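Local coordinates for prolyl oligopeptidase (PDB 5N4B), which cleaves peptide bonds on the C-terminal side of proline and joins peptide ends into macrocycles during amanitin toxin biosynthesis, at residues F85-L90 / F418-G423; Y97-R102 / V147-S152; E545-T550 / Y637-V642. The protein carries 1 engineered substitution. One frame throughout, in Å; residues are numbered along the deposited sequence.

Contact 1. Residues F85-L90 / F418-G423; sequences FSAPTL and FLTLSG
Ala87 and Thr420 mark the closest approach of the two backbones, their CA atoms 7.0 Å apart, too far for a shared backbone sheet, so side chains make the join. Ala87 points its methyl at the strand 418-423, and CB rests 4.0 Å from CG2 of Thr420; a side chain this small lets the two chains come close. Thr420 divides its roles. With chi1 at 58°, OG1 lies between the backbone N and the carbonyl carbon while CG2 stands anti to that carbon, which turns the methyl to Ala87 and leaves the hydroxyl to hydrogen-bond a polar side chain of the bound peptide.

Beside it, Pro88 lies on Phe418, the two side chains crossing at about a right angle. Proline CD sits over one face of the phenyl ring, 4.2 Å from its centroid and 13° off the normal, a CH-pi contact in which the weakly positive C-H groups beside the proline nitrogen suit the electron-rich face. Pro88 CG meets the para end of the ring, 3.8 Å from Phe418 CZ, and the carbonyl oxygen Pro88 O approaches CE2 to 3.2 Å. Ser86 OG donates to Ala87 O at 2.8 Å, the donor lying 46° out of the carbonyl plane, and is also bonded to Phe99 N. Ile430 packs against both Ala87 and Phe418.

Strands 84-90 and 416-423 belong to the first and last four-stranded sheets of a seven-bladed beta-propeller. Leu90 O adds hydrogen bonds with Gln414 and Arg411. Such packing is part of how the two blades meet in prolyl oligopeptidases, whose propeller is not closed by a shared strand.

Contact 2. Residues Y97-R102 / V147-S152; sequences YWFYNR and VLCKFS
Tyr97 reaches across to Phe151, and its side chain can be followed outward from the backbone. CB already lies 4.4 Å from Phe151 CZ. CG stands anti to the carbonyl carbon, chi1 -65°, which brings one face of the ring to the edge of Phe151; CG itself is 4.1 Å from CZ. The closest touch comes next, Tyr97 CD2 to Phe151 CZ at 3.6 Å, and CE2 follows at 4.0 Å from that same CZ. Beyond the ring, OH hydrogen-bonds Asp93 OD2, so the polar tip is held while the carbon part packs. A tyrosine suits such a place because it offers an aromatic face and a bonding tip together.

The pair is an edge-to-face stack: Phe151 turns its edge to the face of Tyr97, with centroids 4.9 Å apart and planes at 58°. Two residues along, Phe99 and Cys149 meet differently. Cys149 SG lies in the plane of the Phe99 ring, at its edge, 4.0 Å from Phe99 CZ, a sulfur-aromatic contact. Leu110 packs on both Phe99 and Phe151.

Strand 144-151 is the first of its blade and 96-101 the second of the blade before it; the bound peptide touches Phe99, Cys149 and Phe151 and shares backbone hydrogen bonds with Phe151. Weakly polar attractions join the blades here: the positive ring hydrogens of Phe151 face the pi cloud of Tyr97, and the edge hydrogens of Phe99 face the sulfur of Cys149. Such forces depend on angle, which probably helps to set how these side chains are turned beside the peptide.

Contact 3. Residues E545-T550 / Y637-V642; sequences ETKVNT and YPLSPV
Leu639 and Lys547 cross at about a right angle, the leucine driving one branch against the root of the lysine. The branch is CD2: it lies 3.8 Å from Lys547 CG and 3.9 Å from Lys547 CB, and 4.2 Å from the backbone nitrogen Val548 N. Leu639 gets there with CG anti to the backbone N, chi1 -164°, which swings CG out from the loop, so that the CD2 branch reaches Lys547. Lys547 sets out towards Leu639 too, but its chain bends at chi2, 74°, and again at chi3, carrying the ammonium group away. The apolar methylenes thus meet the leucine, and the charged end turns away from it.

This happens in the alpha/beta-hydrolase domain, where the start of helix 548-563 faces the loop after helix 630-636. Arg590, at the far end of helix 579-590, which begins right after the nucleophile position, touches both Val548 and Leu639 and so ties the two segments to a third element. The engineered Ala578 replaces the charge-relay residue at that position, and its side chain is about 12 Å from that of Lys547.

Lysine suits this buried place because its long chain can pack on leucine and still deliver NZ to Gly498 O, Gly542 O and a salt bridge with Glu623 OE2. Val548, whose side chain stands beside Leu639 rather than pointing at it, keeps its CB 4.6 Å from Leu639 CD1.

From the N terminus the chain first lays down strands 84-90 and 96-101, neighbours in one propeller blade. Residues 97-102 then pack in contact 2 against 147-152, closing a short loop that joins the first blade to the next. The chain travels round the whole propeller before 418-423 returns to 85-90 in contact 1, a long loop within which contact 2 lies. The two touch, for instance through backbone bonding of Thr89 to Tyr97. Contact 3 comes later, in series with both, and joins the start of helix 548-563 to the loop after helix 630-636 in the hydrolase domain; its centre is about 39 Å from that of contact 1 and 40 Å from that of contact 2.

Contact 1. Residues F85-L90 / F418-G423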
# COMPACT_ATOMS: atom_id res chain seq x y z
N PHE A 85 -16.78 -4.80 -7.06
CA PHE A 85 -16.77 -6.22 -6.71
C PHE A 85 -15.37 -6.78 -6.89
O PHE A 85 -14.55 -6.25 -7.64
CB PHE A 85 -17.77 -7.04 -7.54
CG PHE A 85 -17.91 -6.55 -8.92
CD1 PHE A 85 -16.95 -6.81 -9.88
CD2 PHE A 85 -18.99 -5.75 -9.23
CE1 PHE A 85 -17.10 -6.25 -11.20
CE2 PHE A 85 -19.15 -5.22 -10.51
CZ PHE A 85 -18.20 -5.48 -11.46
N SER A 86 -15.10 -7.84 -6.16
CA SER A 86 -13.85 -8.57 -6.24
C SER A 86 -13.99 -9.79 -7.12
O SER A 86 -15.08 -10.18 -7.53
CB SER A 86 -13.40 -9.04 -4.84
OG SER A 86 -14.22 -10.14 -4.38
N ALA A 87 -12.84 -10.44 -7.38
CA ALA A 87 -12.88 -11.80 -7.92
C ALA A 87 -13.58 -12.72 -6.90
O ALA A 87 -13.45 -12.52 -5.69
CB ALA A 87 -11.48 -12.33 -8.18
N PRO A 88 -14.31 -13.73 -7.35
CA PRO A 88 -14.90 -14.70 -6.42
C PRO A 88 -13.91 -15.82 -6.13
O PRO A 88 -13.01 -16.09 -6.94
CB PRO A 88 -16.12 -15.21 -7.21
CG PRO A 88 -15.62 -15.24 -8.65
CD PRO A 88 -14.71 -14.02 -8.75
N THR A 89 -14.10 -16.47 -4.98
CA THR A 89 -13.28 -17.59 -4.51
C THR A 89 -14.20 -18.77 -4.28
O THR A 89 -15.23 -18.66 -3.61
CB THR A 89 -12.55 -17.23 -3.22
OG1 THR A 89 -11.71 -16.10 -3.43
CG2 THR A 89 -11.68 -18.39 -2.77
N LEU A 90 -13.82 -19.94 -4.81
CA LEU A 90 -14.59 -21.16 -4.61
C LEU A 90 -14.04 -21.87 -3.39
O LEU A 90 -12.85 -22.22 -3.36
CB LEU A 90 -14.42 -22.07 -5.84
CG LEU A 90 -15.03 -23.48 -5.70
CD1 LEU A 90 -16.50 -23.46 -5.44
CD2 LEU A 90 -14.69 -24.32 -6.97
N PHE A 418 -8.26 -16.84 -11.72
CA PHE A 418 -8.70 -15.53 -12.13
C PHE A 418 -7.54 -14.56 -12.23
O PHE A 418 -6.48 -14.71 -11.61
CB PHE A 418 -9.71 -14.91 -11.12
CG PHE A 418 -10.94 -15.70 -10.97
CD1 PHE A 418 -11.93 -15.65 -11.95
CD2 PHE A 418 -11.11 -16.53 -9.88
CE1 PHE A 418 -13.05 -16.43 -11.83
CE2 PHE A 418 -12.29 -17.30 -9.77
CZ PHE A 418 -13.20 -17.25 -10.75
N LEU A 419 -7.77 -13.54 -13.06
CA LEU A 419 -6.92 -12.36 -13.15
C LEU A 419 -7.75 -11.13 -12.83
O LEU A 419 -8.88 -10.98 -13.35
CB LEU A 419 -6.30 -12.17 -14.52
CG LEU A 419 -5.54 -13.35 -15.10
CD1 LEU A 419 -5.16 -13.04 -16.57
CD2 LEU A 419 -4.35 -13.67 -14.29
N THR A 420 -7.22 -10.26 -11.99
CA THR A 420 -7.82 -8.95 -11.77
C THR A 420 -6.97 -7.91 -12.48
O THR A 420 -5.74 -7.85 -12.28
CB THR A 420 -8.03 -8.63 -10.30
OG1 THR A 420 -6.81 -8.68 -9.61
CG2 THR A 420 -8.91 -9.70 -9.67
N LEU A 421 -7.60 -7.13 -13.34
CA LEU A 421 -6.96 -6.24 -14.31
C LEU A 421 -7.49 -4.83 -14.10
O LEU A 421 -8.72 -4.63 -14.08
CB LEU A 421 -7.27 -6.70 -15.75
CG LEU A 421 -6.95 -8.17 -16.02
CD1 LEU A 421 -7.46 -8.51 -17.40
CD2 LEU A 421 -5.47 -8.46 -15.89
N SER A 422 -6.60 -3.87 -13.97
CA SER A 422 -7.04 -2.47 -13.90
C SER A 422 -5.92 -1.57 -14.40
O SER A 422 -4.78 -1.99 -14.56
CB SER A 422 -7.47 -2.06 -12.51
OG SER A 422 -6.36 -1.90 -11.64
N GLY A 423 -6.26 -0.32 -14.66
CA GLY A 423 -5.29 0.64 -15.13
C GLY A 423 -5.93 1.99 -15.24
O GLY A 423 -7.04 2.21 -14.78

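Contact 2. Residues Y97-R102 / V147-S152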
# COMPACT_ATOMS: atom_id res chain seq x y z
N TYR A 97 -17.58 -17.05 -3.05
CA TYR A 97 -17.65 -15.91 -2.14
C TYR A 97 -16.90 -14.73 -2.75
O TYR A 97 -15.81 -14.91 -3.31
CB TYR A 97 -17.02 -16.27 -0.80
CG TYR A 97 -17.72 -17.34 -0.02
CD1 TYR A 97 -17.71 -18.68 -0.45
CD2 TYR A 97 -18.41 -17.02 1.13
CE1 TYR A 97 -18.35 -19.68 0.30
CE2 TYR A 97 -19.03 -18.01 1.88
CZ TYR A 97 -18.99 -19.33 1.44
OH TYR A 97 -19.62 -20.31 2.20
N TRP A 98 -17.44 -13.53 -2.63
CA TRP A 98 -16.83 -12.37 -3.23
C TRP A 98 -17.28 -11.13 -2.47
O TRP A 98 -18.34 -11.11 -1.84
CB TRP A 98 -17.21 -12.23 -4.73
CG TRP A 98 -18.64 -11.92 -4.98
CD1 TRP A 98 -19.17 -10.67 -5.21
CD2 TRP A 98 -19.74 -12.84 -5.01
NE1 TRP A 98 -20.55 -10.77 -5.36
CE2 TRP A 98 -20.92 -12.09 -5.24
CE3 TRP A 98 -19.85 -14.21 -4.84
CZ2 TRP A 98 -22.18 -12.68 -5.36
CZ3 TRP A 98 -21.11 -14.79 -4.96
CH2 TRP A 98 -22.24 -14.02 -5.18
N PHE A 99 -16.48 -10.07 -2.57
CA PHE A 99 -16.85 -8.78 -1.98
C PHE A 99 -17.62 -7.94 -2.97
O PHE A 99 -17.36 -7.94 -4.17
CB PHE A 99 -15.60 -8.00 -1.51
CG PHE A 99 -14.98 -8.58 -0.28
CD1 PHE A 99 -15.47 -8.25 0.97
CD2 PHE A 99 -13.91 -9.44 -0.39
CE1 PHE A 99 -14.90 -8.78 2.10
CE2 PHE A 99 -13.33 -9.95 0.75
CZ PHE A 99 -13.83 -9.61 2.00
N TYR A 100 -18.59 -7.21 -2.44
CA TYR A 100 -19.50 -6.37 -3.20
C TYR A 100 -19.75 -5.08 -2.45
O TYR A 100 -20.05 -5.12 -1.25
CB TYR A 100 -20.85 -7.08 -3.48
CG TYR A 100 -21.91 -6.23 -4.17
CD1 TYR A 100 -21.69 -5.71 -5.44
CD2 TYR A 100 -23.06 -5.90 -3.54
CE1 TYR A 100 -22.63 -4.92 -6.05
CE2 TYR A 100 -24.03 -5.11 -4.16
CZ TYR A 100 -23.76 -4.63 -5.40
OH TYR A 100 -24.75 -3.85 -5.98
N ASN A 101 -19.61 -3.93 -3.13
CA ASN A 101 -19.91 -2.61 -2.59
C ASN A 101 -20.99 -2.01 -3.49
O ASN A 101 -20.82 -1.93 -4.70
CB ASN A 101 -18.65 -1.75 -2.61
CG ASN A 101 -18.78 -0.51 -1.77
OD1 ASN A 101 -19.73 0.25 -1.92
ND2 ASN A 101 -17.83 -0.31 -0.85
N ARG A 102 -22.09 -1.58 -2.89
CA ARG A 102 -23.18 -0.97 -3.64
C ARG A 102 -22.75 0.30 -4.35
O ARG A 102 -23.41 0.70 -5.32
CB ARG A 102 -24.38 -0.69 -2.72
CG ARG A 102 -25.04 -1.96 -2.20
CD ARG A 102 -25.94 -1.71 -0.96
NE ARG A 102 -27.06 -0.82 -1.22
CZ ARG A 102 -28.26 -1.23 -1.64
NH1 ARG A 102 -28.54 -2.50 -1.85
NH2 ARG A 102 -29.22 -0.33 -1.81
N VAL A 147 -9.90 -5.66 8.76
CA VAL A 147 -8.68 -5.28 8.08
C VAL A 147 -8.01 -6.43 7.34
O VAL A 147 -7.15 -6.17 6.49
CB VAL A 147 -7.68 -4.60 9.03
CG1 VAL A 147 -8.28 -3.35 9.59
CG2 VAL A 147 -7.27 -5.51 10.15
N LEU A 148 -8.39 -7.66 7.59
CA LEU A 148 -7.84 -8.82 6.90
C LEU A 148 -8.77 -10.00 7.19
O LEU A 148 -9.37 -10.06 8.26
CB LEU A 148 -6.43 -9.16 7.45
CG LEU A 148 -5.60 -10.12 6.67
CD1 LEU A 148 -5.25 -9.46 5.35
CD2 LEU A 148 -4.31 -10.42 7.44
N CYS A 149 -8.85 -10.95 6.27
CA CYS A 149 -9.62 -12.16 6.51
C CYS A 149 -9.07 -13.33 5.72
O CYS A 149 -8.35 -13.18 4.72
CB CYS A 149 -11.11 -11.96 6.27
SG CYS A 149 -11.55 -11.67 4.55
N LYS A 150 -9.46 -14.53 6.17
CA LYS A 150 -8.97 -15.76 5.54
C LYS A 150 -9.89 -16.91 5.91
O LYS A 150 -10.04 -17.24 7.10
CB LYS A 150 -7.52 -16.07 6.00
CG LYS A 150 -6.78 -17.07 5.11
CD LYS A 150 -6.37 -16.35 3.80
CE LYS A 150 -5.35 -17.01 3.00
NZ LYS A 150 -4.00 -17.04 3.69
N PHE A 151 -10.46 -17.57 4.90
CA PHE A 151 -11.21 -18.80 5.09
C PHE A 151 -10.25 -19.97 5.28
O PHE A 151 -9.18 -20.04 4.68
CB PHE A 151 -12.06 -19.10 3.87
CG PHE A 151 -13.28 -18.25 3.72
CD1 PHE A 151 -14.44 -18.48 4.44
CD2 PHE A 151 -13.27 -17.22 2.81
CE1 PHE A 151 -15.58 -17.71 4.26
CE2 PHE A 151 -14.45 -16.47 2.61
CZ PHE A 151 -15.57 -16.72 3.36
N SER A 152 -10.69 -20.95 6.07
CA SER A 152 -9.95 -22.18 6.22
C SER A 152 -9.98 -22.98 4.91
O SER A 152 -10.91 -22.85 4.10
CB SER A 152 -10.48 -23.02 7.36
OG SER A 152 -11.85 -23.35 7.17

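Contact 3. Residues E545-T550 / Y637-V642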
# COMPACT_ATOMS: atom_id res chain seq x y z
N GLU A 545 22.56 6.17 0.46
CA GLU A 545 23.39 7.25 -0.06
C GLU A 545 22.96 7.77 -1.44
O GLU A 545 23.42 8.86 -1.82
CB GLU A 545 24.87 6.85 -0.08
CG GLU A 545 25.25 5.85 -1.13
CD GLU A 545 25.10 4.40 -0.70
OE1 GLU A 545 24.41 4.09 0.31
OE2 GLU A 545 25.72 3.55 -1.40
N THR A 546 22.14 7.04 -2.19
CA THR A 546 21.65 7.51 -3.47
C THR A 546 20.22 8.05 -3.41
O THR A 546 19.60 8.27 -4.46
CB THR A 546 21.68 6.39 -4.52
OG1 THR A 546 20.80 5.36 -4.13
CG2 THR A 546 23.09 5.81 -4.74
N LYS A 547 19.66 8.25 -2.21
CA LYS A 547 18.27 8.70 -2.09
C LYS A 547 18.05 10.03 -2.79
O LYS A 547 16.94 10.30 -3.27
CB LYS A 547 17.88 8.81 -0.61
CG LYS A 547 16.38 8.98 -0.39
CD LYS A 547 15.65 7.64 -0.63
CE LYS A 547 14.35 7.78 -1.33
NZ LYS A 547 13.87 6.40 -1.75
N VAL A 548 19.07 10.88 -2.87
CA VAL A 548 18.94 12.15 -3.60
C VAL A 548 18.47 11.91 -5.03
O VAL A 548 17.78 12.76 -5.60
CB VAL A 548 20.24 12.97 -3.54
CG1 VAL A 548 21.34 12.26 -4.27
CG2 VAL A 548 20.03 14.35 -4.18
N ASN A 549 18.78 10.75 -5.63
CA ASN A 549 18.39 10.52 -7.01
C ASN A 549 16.88 10.47 -7.18
O ASN A 549 16.37 10.87 -8.22
CB ASN A 549 18.96 9.22 -7.53
CG ASN A 549 20.44 9.23 -7.68
OD1 ASN A 549 21.10 10.27 -7.75
ND2 ASN A 549 20.99 8.04 -7.74
N THR A 550 16.17 9.98 -6.16
CA THR A 550 14.70 9.98 -6.20
C THR A 550 14.16 11.38 -6.40
O THR A 550 13.25 11.61 -7.21
CB THR A 550 14.19 9.40 -4.91
OG1 THR A 550 14.69 8.04 -4.73
CG2 THR A 550 12.71 9.40 -4.89
N TYR A 637 21.51 14.51 6.42
CA TYR A 637 21.25 15.87 6.86
C TYR A 637 20.98 16.83 5.73
O TYR A 637 20.03 17.63 5.86
CB TYR A 637 22.45 16.31 7.71
CG TYR A 637 22.33 17.64 8.41
CD1 TYR A 637 21.18 18.02 9.07
CD2 TYR A 637 23.44 18.48 8.48
CE1 TYR A 637 21.11 19.23 9.76
CE2 TYR A 637 23.36 19.71 9.18
CZ TYR A 637 22.19 20.05 9.80
OH TYR A 637 22.09 21.23 10.50
N PRO A 638 21.70 16.82 4.61
CA PRO A 638 21.38 17.76 3.52
C PRO A 638 20.09 17.46 2.78
O PRO A 638 19.66 18.30 1.99
CB PRO A 638 22.58 17.65 2.57
CG PRO A 638 23.57 16.79 3.28
CD PRO A 638 22.93 16.05 4.36
N LEU A 639 19.50 16.29 2.97
CA LEU A 639 18.24 15.93 2.35
C LEU A 639 17.03 16.13 3.26
O LEU A 639 15.90 16.18 2.76
CB LEU A 639 18.31 14.45 1.94
CG LEU A 639 17.29 13.95 0.96
CD1 LEU A 639 17.46 14.72 -0.35
CD2 LEU A 639 17.55 12.46 0.76
N SER A 640 17.21 16.18 4.56
CA SER A 640 16.07 16.16 5.49
C SER A 640 15.24 17.42 5.33
O SER A 640 15.77 18.51 5.58
CB SER A 640 16.63 16.17 6.88
OG SER A 640 15.59 16.14 7.82
N PRO A 641 13.97 17.34 4.96
CA PRO A 641 13.24 18.58 4.64
C PRO A 641 13.15 19.54 5.81
O PRO A 641 13.30 20.75 5.62
CB PRO A 641 11.86 18.06 4.17
CG PRO A 641 12.19 16.70 3.61
CD PRO A 641 13.27 16.14 4.48
N VAL A 642 12.94 19.04 7.02
CA VAL A 642 12.81 19.91 8.20
C VAL A 642 14.07 20.69 8.45
O VAL A 642 14.01 21.73 9.10
CB VAL A 642 12.47 19.01 9.41
CG1 VAL A 642 12.76 19.68 10.74
CG2 VAL A 642 10.99 18.56 9.36